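Local coordinates for protein phosphatidylserine synthase (Haemophilus influenzae, PDB 3HSI) that is a phosphatidylserine synthase of the phospholipase D superfamily, at residues E64-E68 with H165-K169. Residues are numbered along the deposited sequence; the frame is centred on the assembly and turned at random.
Sequences EAGQE and HQFEK
Glu64 CD lies at the edge of the Phe167 ring, in its plane, 3.9 Å from Phe167 CZ; Gln166 CG sits 3.7 Å above one face of the same ring, offset toward the rim. The ring and carboxylate planes are turned 75° against each other, and the edge position rests on CD lying in the ring plane. Glu64 reaches this edge because its chain bends at chi2, and its OE1 also accepts a hydrogen bond from Asn161.

The side-chain amide of Gln166 makes the polar link. Its NE2 donates to Glu68 OE1 over 3.1 Å, and the N-H...O angle of 167° shows the bond to be nearly straight. The acceptor lies in the amide plane and is met nearly along its C-O axis, although carboxylate and amide are turned 74° against each other. Gln166 OE1 rests 3.5 Å from Ala65 CB and accepts a hydrogen bond from Lys39, which also forms a salt bridge with Glu68 OE1. Lysine and amide thus both grip that oxygen, an arrangement that probably favours the ionised carboxylate.

This is surface packing of a loop against the first turn of a helix: the connection between strands 151-155 and 171-179 meets the start of helix 64-79, within a mixed alpha/beta fold of the phospholipase D superfamily.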
ATOM      1  N   GLU C  64      -3.230  16.552  29.546  1.00 24.23           N
ATOM      2  CA  GLU C  64      -4.154  17.021  30.609  1.00 23.87           C
ATOM      3  C   GLU C  64      -5.632  16.855  30.290  1.00 23.05           C
ATOM      4  O   GLU C  64      -6.426  16.564  31.182  1.00 23.09           O
ATOM      5  CB  GLU C  64      -3.877  18.473  30.989  1.00 23.53           C
ATOM      6  CG  GLU C  64      -2.546  18.661  31.654  1.00 25.85           C
ATOM      7  CD  GLU C  64      -1.426  19.043  30.673  1.00 29.76           C
ATOM      8  OE1 GLU C  64      -1.436  18.638  29.483  1.00 29.83           O
ATOM      9  OE2 GLU C  64      -0.509  19.764  31.116  1.00 33.67           O
ATOM     10  N   ALA C  65      -5.998  17.088  29.035  1.00 22.68           N
ATOM     11  CA  ALA C  65      -7.371  16.834  28.572  1.00 23.08           C
ATOM     12  C   ALA C  65      -7.706  15.320  28.631  1.00 23.14           C
ATOM     13  O   ALA C  65      -8.764  14.922  29.149  1.00 23.09           O
ATOM     14  CB  ALA C  65      -7.587  17.406  27.159  1.00 22.19           C
ATOM     15  N   GLY C  66      -6.792  14.484  28.133  1.00 23.18           N
ATOM     16  CA  GLY C  66      -6.961  13.023  28.223  1.00 22.98           C
ATOM     17  C   GLY C  66      -7.260  12.573  29.642  1.00 23.31           C
ATOM     18  O   GLY C  66      -8.127  11.721  29.863  1.00 23.53           O
ATOM     19  N   GLN C  67      -6.541  13.164  30.599  1.00 22.99           N
ATOM     20  CA  GLN C  67      -6.620  12.810  31.986  1.00 22.96           C
ATOM     21  C   GLN C  67      -7.943  13.260  32.596  1.00 22.60           C
ATOM     22  O   GLN C  67      -8.550  12.521  33.373  1.00 21.93           O
ATOM     23  CB  GLN C  67      -5.451  13.433  32.764  1.00 22.92           C
ATOM     24  CG  GLN C  67      -5.432  13.100  34.272  1.00 25.20           C
ATOM     25  CD  GLN C  67      -5.067  11.638  34.553  1.00 30.24           C
ATOM     26  OE1 GLN C  67      -3.953  11.195  34.254  1.00 31.87           O
ATOM     27  NE2 GLN C  67      -6.023  10.871  35.102  1.00 30.34           N
ATOM     28  N   GLU C  68      -8.370  14.470  32.259  1.00 22.94           N
ATOM     29  CA  GLU C  68      -9.642  14.994  32.742  1.00 23.54           C
ATOM     30  C   GLU C  68     -10.782  14.109  32.230  1.00 23.50           C
ATOM     31  O   GLU C  68     -11.676  13.736  32.997  1.00 23.79           O
ATOM     32  CB  GLU C  68      -9.837  16.419  32.270  1.00 24.24           C
ATOM     33  CG  GLU C  68     -10.969  17.137  32.993  1.00 27.54           C
ATOM     34  CD  GLU C  68     -11.142  18.581  32.555  1.00 32.36           C
ATOM     35  OE1 GLU C  68     -10.243  19.139  31.870  1.00 32.33           O
ATOM     36  OE2 GLU C  68     -12.198  19.163  32.902  1.00 36.04           O
ATOM     37  N   HIS C 165      -9.583  22.007  23.315  1.00 20.82           N
ATOM     38  CA  HIS C 165      -9.228  23.365  23.705  1.00 20.24           C
ATOM     39  C   HIS C 165      -8.880  23.436  25.192  1.00 20.08           C
ATOM     40  O   HIS C 165      -9.418  24.255  25.930  1.00 19.10           O
ATOM     41  CB  HIS C 165     -10.384  24.317  23.395  1.00 20.20           C
ATOM     42  CG  HIS C 165      -9.959  25.733  23.229  1.00 19.31           C
ATOM     43  ND1 HIS C 165     -10.750  26.678  22.622  1.00 19.47           N
ATOM     44  CD2 HIS C 165      -8.807  26.364  23.570  1.00 20.21           C
ATOM     45  CE1 HIS C 165     -10.111  27.836  22.612  1.00 18.65           C
ATOM     46  NE2 HIS C 165      -8.926  27.669  23.174  1.00 16.85           N
ATOM     47  N   GLN C 166      -7.961  22.581  25.628  1.00 20.66           N
ATOM     48  CA  GLN C 166      -7.557  22.575  27.032  1.00 20.50           C
ATOM     49  C   GLN C 166      -6.935  23.897  27.505  1.00 20.36           C
ATOM     50  O   GLN C 166      -7.217  24.351  28.622  1.00 19.67           O
ATOM     51  CB  GLN C 166      -6.617  21.396  27.320  1.00 21.09           C
ATOM     52  CG  GLN C 166      -6.398  21.116  28.822  1.00 21.97           C
ATOM     53  CD  GLN C 166      -7.636  20.533  29.479  1.00 26.84           C
ATOM     54  OE1 GLN C 166      -8.640  20.270  28.811  1.00 27.38           O
ATOM     55  NE2 GLN C 166      -7.571  20.315  30.780  1.00 25.82           N
ATOM     56  N   PHE C 167      -6.057  24.488  26.693  1.00 19.76           N
ATOM     57  CA  PHE C 167      -5.451  25.773  27.067  1.00 20.51           C
ATOM     58  C   PHE C 167      -5.811  26.822  26.024  1.00 20.50           C
ATOM     59  O   PHE C 167      -6.988  26.986  25.727  1.00 21.13           O
ATOM     60  CB  PHE C 167      -3.941  25.648  27.367  1.00 20.28           C
ATOM     61  CG  PHE C 167      -3.633  24.588  28.415  1.00 21.17           C
ATOM     62  CD1 PHE C 167      -3.195  23.310  28.039  1.00 21.35           C
ATOM     63  CD2 PHE C 167      -3.859  24.842  29.773  1.00 20.99           C
ATOM     64  CE1 PHE C 167      -2.941  22.308  29.005  1.00 21.56           C
ATOM     65  CE2 PHE C 167      -3.609  23.852  30.767  1.00 18.76           C
ATOM     66  CZ  PHE C 167      -3.147  22.586  30.383  1.00 20.21           C
ATOM     67  N   GLU C 168      -4.830  27.491  25.447  1.00 20.16           N
ATOM     68  CA  GLU C 168      -5.096  28.535  24.480  1.00 20.75           C
ATOM     69  C   GLU C 168      -5.292  27.991  23.069  1.00 21.02           C
ATOM     70  O   GLU C 168      -6.144  28.459  22.340  1.00 22.62           O
ATOM     71  CB  GLU C 168      -3.992  29.597  24.525  1.00 20.49           C
ATOM     72  N   LYS C 169      -4.569  26.948  22.703  1.00 20.92           N
ATOM     73  CA  LYS C 169      -4.638  26.435  21.349  1.00 19.92           C
ATOM     74  C   LYS C 169      -5.753  25.439  21.166  1.00 20.02           C
ATOM     75  O   LYS C 169      -6.085  24.684  22.081  1.00 20.05           O
ATOM     76  CB  LYS C 169      -3.298  25.813  20.938  1.00 19.63           C
TER